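Local coordinates for uncharacterized protein (Parabacteroides merdae ATCC 43184, PDB 5BMT) that is of unknown function but probably pairs an OB-type domain with a larger beta-rich part, within a protein of immunoglobulin-like fold, at residues Y189-L192 with K193-S197; T127-L130 with T131-N135; L212-N215 with A216-K220; V16-S19 with S20-T24; S95-L98 with D99-L103. All coordinates share one frame; numbering follows the deposited sequence. Where two conformers were deposited one is given.

Contact 1 (Y189-L192 with K193-S197). With SO4 (sulfate ion), chain D.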
# COMPACT_ATOMS: atom_id res chain seq x y z
N TYR A 189 3.06 -9.60 -7.63
CA TYR A 189 1.95 -10.55 -7.66
C TYR A 189 2.21 -11.69 -8.63
O TYR A 189 2.02 -12.85 -8.25
CB TYR A 189 0.67 -9.79 -8.10
CG TYR A 189 -0.53 -10.72 -8.24
CD1 TYR A 189 -1.36 -10.97 -7.14
CD2 TYR A 189 -0.82 -11.33 -9.45
CE1 TYR A 189 -2.45 -11.83 -7.26
CE2 TYR A 189 -1.93 -12.17 -9.58
CZ TYR A 189 -2.74 -12.41 -8.48
OH TYR A 189 -3.81 -13.28 -8.60
N SER A 190 2.63 -11.38 -9.88
CA SER A 190 2.86 -12.42 -10.88
C SER A 190 3.94 -13.38 -10.43
O SER A 190 3.77 -14.60 -10.59
CB SER A 190 3.23 -11.80 -12.22
OG SER A 190 2.17 -10.99 -12.68
N MSE A 191 5.03 -12.86 -9.81
CA MSE A 191 6.11 -13.72 -9.39
C MSE A 191 5.68 -14.62 -8.23
O MSE A 191 5.93 -15.83 -8.30
CB MSE A 191 7.33 -12.89 -9.01
CG MSE A 191 8.54 -13.75 -8.65
SE MSE A 191 10.02 -12.64 -8.09
CE MSE A 191 9.29 -12.05 -6.49
N LEU A 192 5.07 -14.05 -7.18
CA LEU A 192 4.67 -14.87 -6.03
C LEU A 192 3.51 -15.79 -6.37
O LEU A 192 3.46 -16.90 -5.82
CB LEU A 192 4.38 -14.03 -4.79
CG LEU A 192 5.58 -13.16 -4.33
CD1 LEU A 192 5.24 -12.38 -3.06
CD2 LEU A 192 6.81 -14.02 -4.07
N LYS A 193 2.62 -15.40 -7.29
CA LYS A 193 1.55 -16.31 -7.72
C LYS A 193 2.16 -17.55 -8.37
O LYS A 193 1.70 -18.67 -8.12
CB LYS A 193 0.58 -15.62 -8.68
CG LYS A 193 -0.42 -16.56 -9.35
CD LYS A 193 -1.35 -15.78 -10.26
CE LYS A 193 -2.22 -16.70 -11.08
NZ LYS A 193 -2.86 -15.98 -12.21
N GLY A 194 3.18 -17.34 -9.21
CA GLY A 194 3.84 -18.44 -9.91
C GLY A 194 4.50 -19.39 -8.93
O GLY A 194 4.29 -20.61 -9.02
N LYS A 195 5.24 -18.85 -7.93
CA LYS A 195 5.93 -19.67 -6.92
C LYS A 195 4.94 -20.39 -5.99
O LYS A 195 5.10 -21.58 -5.72
CB LYS A 195 6.87 -18.79 -6.06
CG LYS A 195 8.06 -18.20 -6.82
CD LYS A 195 8.88 -17.28 -5.92
CE LYS A 195 10.03 -16.61 -6.65
NZ LYS A 195 11.22 -17.48 -6.77
N GLU A 196 3.93 -19.67 -5.49
CA GLU A 196 3.02 -20.26 -4.52
C GLU A 196 2.00 -21.21 -5.17
O GLU A 196 1.69 -22.24 -4.55
CB GLU A 196 2.33 -19.19 -3.67
CG GLU A 196 3.32 -18.54 -2.70
CD GLU A 196 4.15 -19.56 -1.93
OE1 GLU A 196 3.55 -20.34 -1.16
OE2 GLU A 196 5.37 -19.68 -2.21
N SER A 197 1.54 -20.95 -6.42
CA SER A 197 0.64 -21.92 -7.07
C SER A 197 1.40 -23.23 -7.35
O SER A 197 0.84 -24.33 -7.15
CB SER A 197 0.04 -21.33 -8.35
OG SER A 197 1.05 -21.12 -9.32
S SO4 D . -0.77 -12.51 -13.68
O1 SO4 D . -0.61 -11.11 -13.28
O2 SO4 D . -2.12 -12.96 -13.32
O3 SO4 D . -0.60 -12.61 -15.13
O4 SO4 D . 0.22 -13.34 -13.01

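Contact 2 (T127-L130 with T131-N135)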
# COMPACT_ATOMS: atom_id res chain seq x y z
N THR A 127 8.84 7.47 14.89
CA THR A 127 8.80 7.94 16.29
C THR A 127 8.54 9.45 16.28
O THR A 127 7.67 9.92 17.00
CB THR A 127 10.10 7.57 17.00
OG1 THR A 127 10.25 6.15 16.98
CG2 THR A 127 10.15 8.10 18.44
N SER A 128 9.31 10.18 15.46
CA SER A 128 9.14 11.62 15.32
C SER A 128 9.55 12.08 13.95
O SER A 128 10.42 11.48 13.32
CB SER A 128 9.92 12.39 16.38
OG SER A 128 11.32 12.29 16.24
N VAL A 129 8.87 13.11 13.47
CA VAL A 129 9.22 13.84 12.25
C VAL A 129 9.04 15.31 12.53
O VAL A 129 8.38 15.69 13.50
CB VAL A 129 8.41 13.43 10.99
CG1 VAL A 129 8.54 11.94 10.66
CG2 VAL A 129 6.94 13.84 11.12
N LEU A 130 9.56 16.15 11.64
CA LEU A 130 9.28 17.58 11.74
C LEU A 130 8.12 17.90 10.83
O LEU A 130 7.83 17.14 9.90
CB LEU A 130 10.51 18.45 11.39
CG LEU A 130 11.69 18.41 12.36
CD1 LEU A 130 12.76 19.45 11.95
CD2 LEU A 130 11.25 18.69 13.81
N THR A 131 7.46 19.04 11.08
CA THR A 131 6.39 19.51 10.20
C THR A 131 7.01 19.81 8.82
O THR A 131 8.09 20.37 8.76
CB THR A 131 5.73 20.76 10.85
OG1 THR A 131 5.13 20.34 12.08
CG2 THR A 131 4.66 21.40 9.96
N ASP A 132 6.36 19.35 7.74
CA ASP A 132 6.80 19.53 6.34
C ASP A 132 8.09 18.74 6.00
O ASP A 132 8.69 18.96 4.94
CB ASP A 132 6.96 21.02 5.97
CG ASP A 132 5.65 21.79 6.07
OD1 ASP A 132 4.57 21.18 5.89
OD2 ASP A 132 5.71 23.02 6.31
N GLN A 133 8.47 17.78 6.86
CA GLN A 133 9.56 16.87 6.52
C GLN A 133 9.11 16.05 5.31
O GLN A 133 7.93 15.69 5.21
CB GLN A 133 9.88 15.94 7.72
CG GLN A 133 11.01 14.93 7.45
CD GLN A 133 11.32 14.12 8.69
OE1 GLN A 133 11.43 14.65 9.81
NE2 GLN A 133 11.57 12.83 8.51
N LYS A 134 10.03 15.75 4.39
CA LYS A 134 9.70 14.91 3.25
C LYS A 134 10.71 13.78 3.19
O LYS A 134 11.91 14.00 3.35
CB LYS A 134 9.71 15.71 1.94
CG LYS A 134 8.67 16.84 1.88
CD LYS A 134 7.29 16.33 1.44
CE LYS A 134 6.22 17.40 1.52
NZ LYS A 134 5.63 17.47 2.88
N ASN A 135 10.20 12.57 2.94
CA ASN A 135 11.03 11.39 2.82
C ASN A 135 10.85 10.75 1.47
O ASN A 135 9.79 10.93 0.84
CB ASN A 135 10.63 10.34 3.87
CG ASN A 135 10.55 10.83 5.29
OD1 ASN A 135 11.26 11.75 5.69
ND2 ASN A 135 9.84 10.09 6.11
O HOH W 1 12.05 11.09 11.11

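Contact 3 (L212-N215 with A216-K220)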
# COMPACT_ATOMS: atom_id res chain seq x y z
N LEU A 212 14.92 -0.61 12.82
CA LEU A 212 14.41 -0.23 14.13
C LEU A 212 15.47 0.54 14.92
O LEU A 212 15.13 1.49 15.64
CB LEU A 212 14.03 -1.51 14.87
CG LEU A 212 13.20 -1.39 16.11
CD1 LEU A 212 11.79 -0.74 15.80
CD2 LEU A 212 12.96 -2.80 16.69
N THR A 213 16.74 0.10 14.85
CA THR A 213 17.81 0.83 15.54
C THR A 213 19.05 0.87 14.68
O THR A 213 19.25 -0.03 13.86
CB THR A 213 18.19 0.22 16.92
OG1 THR A 213 18.78 -1.07 16.74
CG2 THR A 213 17.03 0.18 17.92
N PHE A 214 19.90 1.87 14.89
CA PHE A 214 21.22 1.92 14.26
C PHE A 214 22.27 1.37 15.22
O PHE A 214 22.02 1.26 16.44
CB PHE A 214 21.62 3.38 13.93
CG PHE A 214 20.86 4.07 12.83
CD1 PHE A 214 20.89 3.59 11.53
CD2 PHE A 214 20.20 5.27 13.08
CE1 PHE A 214 20.21 4.26 10.50
CE2 PHE A 214 19.58 5.97 12.04
CZ PHE A 214 19.56 5.44 10.77
N ASN A 215 23.47 1.11 14.70
CA ASN A 215 24.61 0.80 15.56
C ASN A 215 25.05 2.14 16.24
O ASN A 215 24.45 3.19 15.98
CB ASN A 215 25.73 0.13 14.77
CG ASN A 215 26.34 0.97 13.67
OD1 ASN A 215 25.86 2.06 13.33
ND2 ASN A 215 27.43 0.48 13.10
N ALA A 216 26.07 2.12 17.09
CA ALA A 216 26.51 3.29 17.87
C ALA A 216 26.79 4.55 17.05
O ALA A 216 26.44 5.64 17.51
CB ALA A 216 27.74 2.93 18.69
N ASP A 217 27.39 4.43 15.85
CA ASP A 217 27.74 5.63 15.07
C ASP A 217 26.83 5.84 13.85
O ASP A 217 27.16 6.63 12.95
CB ASP A 217 29.23 5.58 14.65
CG ASP A 217 29.63 4.42 13.77
OD1 ASP A 217 28.76 3.57 13.46
OD2 ASP A 217 30.82 4.35 13.39
N SER A 218 25.66 5.15 13.82
CA SER A 218 24.67 5.26 12.76
C SER A 218 25.23 4.94 11.34
O SER A 218 24.73 5.47 10.34
CB SER A 218 24.00 6.63 12.78
OG SER A 218 23.37 6.87 14.03
N THR A 219 26.19 4.01 11.25
CA THR A 219 26.72 3.61 9.93
C THR A 219 26.05 2.32 9.43
O THR A 219 26.19 1.97 8.25
CB THR A 219 28.24 3.44 9.97
OG1 THR A 219 28.59 2.51 11.00
CG2 THR A 219 28.98 4.76 10.15
N LYS A 220 25.37 1.58 10.33
CA LYS A 220 24.71 0.33 9.98
C LYS A 220 23.39 0.19 10.71
O LYS A 220 23.20 0.80 11.77
CB LYS A 220 25.57 -0.89 10.38
CG LYS A 220 26.92 -1.01 9.69
CD LYS A 220 27.60 -2.29 10.17
CE LYS A 220 28.93 -2.55 9.52
NZ LYS A 220 29.41 -3.93 9.79

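Contact 4 (V16-S19 with S20-T24). With SO4 (sulfate ion), chain C.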
# COMPACT_ATOMS: atom_id res chain seq x y z
N VAL A 16 -7.66 4.49 -8.07
CA VAL A 16 -8.46 5.14 -9.12
C VAL A 16 -8.20 4.38 -10.43
O VAL A 16 -7.02 4.17 -10.75
CB VAL A 16 -8.06 6.64 -9.26
CG1 VAL A 16 -8.86 7.34 -10.38
CG2 VAL A 16 -8.23 7.37 -7.94
N ASP A 17 -9.23 3.97 -11.17
CA ASP A 17 -8.96 3.23 -12.40
C ASP A 17 -10.17 3.23 -13.31
O ASP A 17 -11.26 3.56 -12.87
CB ASP A 17 -8.59 1.79 -12.03
CG ASP A 17 -7.96 0.92 -13.09
OD1 ASP A 17 -7.64 1.44 -14.19
OD2 ASP A 17 -7.77 -0.28 -12.80
N TYR A 18 -9.95 2.88 -14.56
CA TYR A 18 -11.02 2.72 -15.52
C TYR A 18 -11.63 1.34 -15.41
O TYR A 18 -10.91 0.34 -15.34
CB TYR A 18 -10.47 2.84 -16.95
CG TYR A 18 -10.13 4.23 -17.41
CD1 TYR A 18 -11.11 5.20 -17.59
CD2 TYR A 18 -8.83 4.54 -17.81
CE1 TYR A 18 -10.82 6.44 -18.14
CE2 TYR A 18 -8.52 5.78 -18.35
CZ TYR A 18 -9.52 6.72 -18.53
OH TYR A 18 -9.23 7.94 -19.10
N SER A 19 -12.96 1.29 -15.53
CA SER A 19 -13.67 0.02 -15.71
C SER A 19 -13.45 -0.47 -17.15
O SER A 19 -12.87 0.25 -17.96
CB SER A 19 -15.16 0.24 -15.46
OG SER A 19 -15.74 0.92 -16.57
N SER A 20 -14.03 -1.61 -17.51
CA SER A 20 -13.91 -2.15 -18.88
C SER A 20 -14.60 -1.27 -19.93
O SER A 20 -14.29 -1.40 -21.13
CB SER A 20 -14.50 -3.56 -18.93
OG SER A 20 -15.89 -3.54 -18.66
N THR A 21 -15.52 -0.38 -19.49
CA THR A 21 -16.24 0.53 -20.38
C THR A 21 -15.79 1.98 -20.16
O THR A 21 -16.48 2.93 -20.57
CB THR A 21 -17.73 0.33 -20.26
OG1 THR A 21 -18.10 0.44 -18.89
CG2 THR A 21 -18.17 -1.04 -20.82
N MSE A 22 -14.61 2.16 -19.56
CA MSE A 22 -13.93 3.45 -19.45
C MSE A 22 -14.66 4.45 -18.58
O MSE A 22 -14.54 5.67 -18.80
CB MSE A 22 -13.64 4.07 -20.84
CG MSE A 22 -12.91 3.10 -21.81
SE MSE A 22 -11.41 2.10 -21.05
CE MSE A 22 -10.24 3.50 -20.95
N ARG A 23 -15.35 3.97 -17.56
CA ARG A 23 -15.88 4.81 -16.51
C ARG A 23 -14.80 4.88 -15.44
O ARG A 23 -14.20 3.84 -15.11
CB ARG A 23 -17.17 4.21 -15.94
CG ARG A 23 -17.77 5.03 -14.80
CD ARG A 23 -19.01 4.37 -14.22
NE ARG A 23 -20.14 4.39 -15.15
CZ ARG A 23 -21.05 5.36 -15.22
NH1 ARG A 23 -21.00 6.39 -14.37
NH2 ARG A 23 -22.06 5.28 -16.08
N THR A 24 -14.54 6.07 -14.87
CA THR A 24 -13.54 6.14 -13.81
C THR A 24 -14.20 5.75 -12.49
O THR A 24 -15.17 6.40 -12.06
CB THR A 24 -12.94 7.55 -13.69
OG1 THR A 24 -12.24 7.83 -14.91
CG2 THR A 24 -11.98 7.69 -12.48
S SO4 C . -21.15 2.11 -18.03
O1 SO4 C . -20.43 2.07 -16.74
O2 SO4 C . -21.96 0.89 -18.17
O3 SO4 C . -21.98 3.33 -18.10
O4 SO4 C . -20.16 2.18 -19.12
O HOH W 2 -18.26 0.94 -15.60

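Contact 5 (S95-L98 with D99-L103)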
# COMPACT_ATOMS: atom_id res chain seq x y z
N SER A 95 23.21 -4.29 5.42
CA SER A 95 22.98 -3.55 6.66
C SER A 95 23.61 -2.15 6.68
O SER A 95 23.33 -1.39 7.61
CB SER A 95 23.47 -4.35 7.86
OG SER A 95 22.66 -5.49 8.03
N MSE A 96 24.43 -1.79 5.68
CA MSE A 96 25.01 -0.44 5.69
C MSE A 96 23.92 0.62 5.62
O MSE A 96 23.00 0.50 4.79
CB MSE A 96 25.99 -0.24 4.53
CG MSE A 96 27.19 -1.20 4.55
SE MSE A 96 28.27 -1.15 6.20
CE MSE A 96 28.66 0.81 6.26
N ALA A 97 24.02 1.67 6.46
CA ALA A 97 23.02 2.73 6.42
C ALA A 97 23.13 3.53 5.12
O ALA A 97 24.23 3.78 4.61
CB ALA A 97 23.19 3.67 7.63
N LEU A 98 21.98 3.90 4.56
CA LEU A 98 21.90 4.75 3.39
C LEU A 98 22.18 6.17 3.80
O LEU A 98 22.01 6.51 4.97
CB LEU A 98 20.48 4.66 2.79
CG LEU A 98 20.00 3.26 2.40
CD1 LEU A 98 18.60 3.31 1.91
CD2 LEU A 98 20.93 2.61 1.36
N ASP A 99 22.57 7.03 2.84
CA ASP A 99 22.75 8.44 3.18
C ASP A 99 21.40 9.00 3.65
O ASP A 99 20.37 8.69 3.04
CB ASP A 99 23.26 9.23 1.98
CG ASP A 99 24.64 8.85 1.47
OD1 ASP A 99 25.46 8.33 2.28
OD2 ASP A 99 24.93 9.11 0.28
N ASN A 100 21.41 9.73 4.79
CA ASN A 100 20.22 10.37 5.36
C ASN A 100 19.13 9.34 5.73
O ASN A 100 17.95 9.68 5.75
CB ASN A 100 19.64 11.44 4.38
CG ASN A 100 20.65 12.51 4.04
OD1 ASN A 100 20.97 12.75 2.87
ND2 ASN A 100 21.22 13.11 5.05
N GLU A 101 19.54 8.10 6.03
CA GLU A 101 18.57 7.07 6.38
C GLU A 101 17.82 7.41 7.67
O GLU A 101 18.40 7.96 8.61
CB GLU A 101 19.24 5.70 6.51
CG GLU A 101 18.21 4.58 6.68
CD GLU A 101 18.58 3.19 6.24
OE1 GLU A 101 19.78 2.92 5.99
OE2 GLU A 101 17.66 2.36 6.14
N LEU A 102 16.53 7.02 7.71
CA LEU A 102 15.69 7.20 8.89
C LEU A 102 15.29 5.86 9.48
O LEU A 102 15.00 4.92 8.74
CB LEU A 102 14.40 7.92 8.48
CG LEU A 102 14.59 9.31 7.91
CD1 LEU A 102 13.30 9.80 7.29
CD2 LEU A 102 15.04 10.31 9.00
N LEU A 103 15.17 5.81 10.80
CA LEU A 103 14.62 4.64 11.46
C LEU A 103 13.11 4.71 11.37
O LEU A 103 12.53 5.82 11.39
CB LEU A 103 15.02 4.59 12.93
CG LEU A 103 16.49 4.46 13.17
CD1 LEU A 103 16.79 4.56 14.69
CD2 LEU A 103 17.04 3.15 12.58

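Contact 1 (Y189-L192 with K193-S197)
Tyr-189 and Lys-193 sit one turn apart on an alpha helix and meet through both backbone and side chain. Four i to i+4 hydrogen bonds carry the helix across this stretch, from Lys-193 N to Tyr-189 O (2.8 Å) through to Glu-196 N to Leu-192 O. Lys-193 O accepts from both Ser-197 N and Ser-197 OG, from opposite faces of its carbonyl plane. Among the apolar contacts, Tyr-189 (chi1 177°) and Lys-193 (chi1 170°) both hold CG anti to the backbone N, and the extended lysine slants past the ring with Lys-193 CD 3.7 Å from Tyr-189 CE2. Met-191, a selenomethionine, and Lys-195 lie side by side, Met-191 CG 3.8 Å from Lys-195 CE. Lys-193 NZ makes a salt bridge with Glu-236, which also accepts from Tyr-189 OH, and a weak 3.3 Å bond to sulfate O2 at the ring's edge. With an alanine in place of Tyr-189, the Lys-193 methylenes would probably lose their aromatic neighbour and Glu-236 one of its donors. Leu-192 and Glu-196 pack on Val-204, and Glu-196 makes a salt bridge with Arg-155 and a hydrogen bond with Tyr-157 OH; this side of helix 186-198 faces strands 153-167 and 203-214.

Contact 2 (T127-L130 with T131-N135)
Val-129 lies over one face of the Gln-133 carboxamide, Val-129 CB 3.5 Å from Gln-133 OE1 and Val-129 CG1 3.8 Å from Gln-133 NE2, the two side chains crossing at about a right angle. At the amide's edge, in its plane, NE2 gives a bond to Asn-135 OD1; it gives another to a water that donates to Ser-128 O. The frame is a type II beta turn from Leu-130 to Gln-133, linking strands 128-131 and 134-140 and closed by Gln-133 N to Leu-130 O (3.2 Å). Asp-132, third residue of the turn, has a positive phi. With CG anti to the backbone N (chi1 179°) and an extended chain, Gln-133 reaches back over the turn and adds a second link, Leu-130 N to Gln-133 OE1 at 3.0 Å, the donor standing 40° out of the carbonyl plane. An alanine here is likely to leave Leu-130 N without this acceptor and Asn-135 OD1 without its amide donor. Thr-131 OG1 bonds to Pro-172 O, and Val-129 pairs through its backbone with Ile-174 of strand 173-184. Asn-135 OD1 meets Gln-133 NE2 on a lone pair in its own carbonyl plane, 3.0 Å away and almost straight at 176°.

Contact 3 (L212-N215 with A216-K220)
Asn-215 bends its carboxamide over the loop that follows it, where it meets the backbone N-H groups of Thr-219 and Lys-220. Its CG is placed between the backbone N and the carbonyl carbon (chi1 63°), which brings OD1 within bonding distance of two successive amides. Thr-219 N, at 2.9 Å from Asn-215 OD1, comes in the carbonyl plane on a lone pair; Lys-220 N, at 3.1 Å, stands 55° above that plane. The other arm of the amide, Asn-215 ND2, donates to Thr-219 OG1 (3.1 Å), which lies almost in the amide plane. That hydroxyl in turn donates to Asp-217 OD1 (2.7 Å), whose carboxylate is turned 64° from the Asn-215 amide. One chain of bonds thus runs amide to hydroxyl to carboxylate. The same residues form a type I beta turn from Asn-215 to Ser-218, closed through Ser-218 N and Asn-215 O, and Asn-215 N bonds to Lys-220 O. The Phe-214 ring takes Ser-218 CB over one face and Lys-220 O in plane at its edge. The loop joins strands 203-214 and 221-233 as a hairpin, with a classic bulge where Leu-212 and Thr-213 both face Thr-223; Phe-214 packs on Ile-221 and Leu-103.

Contact 4 (V16-S19 with S20-T24)
Val-16, Ser-19 and Thr-24 make the closely packed part of this beta hairpin connection between strands 10-18 and 24-28. Val-16 CG1 touches Thr-24 CG2 at 3.8 Å, and Tyr-18 faces Thr-24 as an antiparallel non-hydrogen-bonded pair. A type I turn from Ser-19 to Met-22 closes through Met-22 N and Ser-19 O, while Ser-19 N bonds to Arg-23 O at 2.9 Å. The Ser-19 hydroxyl, set between the backbone N and the carbonyl carbon (chi1 75°), holds the N-H of Thr-21, inside the turn, and that of Arg-23, just after it. Asp-17 OD2 bonds to Ser-114 OG and Asn-116 N. Nearer the surface, the selenomethionine Met-22, bent at both chi2 and chi3, brings CE over the centre of the Tyr-18 ring, 3.6 Å from the centroid, a close CH-pi contact, with its selenium placed obliquely in a Met-aromatic arrangement. The solvent side is polar, built from ions and water rather than protein packing: a sulfate ion, probably from the crystallisation liquor, is bound by Thr-21 OG1 and by the edge of the Arg-23 guanidinium, and a water bridges it to Ser-19 OG. Arg-23 NE meets sulfate O1 at 2.8 Å and 173°, and Arg-23 NH2 meets O3 at 2.8 Å.

Contact 5 (S95-L98 with D99-L103)
Glu-101 carries its CG opposite the backbone N (chi1 -172°) on an extended chain, and this directs the carboxylate back across the turn to Leu-98. Leu-98, with CG anti to its carbonyl carbon, rises beside that carboxylate, the two side chains slanting past each other with Leu-98 CG 3.6 Å from Glu-101 OE1. The same oxygen accepts the backbone N-H of Leu-98 at 2.8 Å in a nearly straight bond (169°), met on the anti side of the carboxylate and 28° out of its plane. Ala-97 CA also approaches Glu-101 OE1, at 3.3 Å, and its CB lies 3.9 Å from that atom. These contacts span a type II beta turn from Leu-98 to Glu-101, closed by Glu-101 N to Leu-98 O at 3.1 Å, the N-H standing well above the carbonyl plane. The turn leads the loop after strand 85-89 into the short strand 101-102. The carboxylate is buried, and its other oxygen, OE2, forms a salt bridge with Arg-162 of strand 153-167, a pairing that probably favours the ionised state. Arg-162 also bonds to Met-96 O, while the Leu-98 side chain packs on Arg-162, Gln-164 and, on strand 134-140, Ile-138.

Overall arrangement
Along the chain the order is contact 4, 5, 2, 1, 3. Contact 4 lies in the five-stranded sheet of the probable OB-type region, on the opposite side of the chain's centre from contacts 3 and 5, whose centres are about 47 and 40 Å away. Contacts 2, 3 and 5 share the larger mixed sheet: 3 and 5 are about 8 Å apart between centres and touch, Thr-219 O lying 2.8 Å from Ala-97 N in a probable hydrogen bond, and Leu-102 packs contact 5 against contact 2. Contact 1, on helix 186-198, is about 26 Å or more from every other centre. Three neighbouring turns thus gather at one end of the beta-rich part.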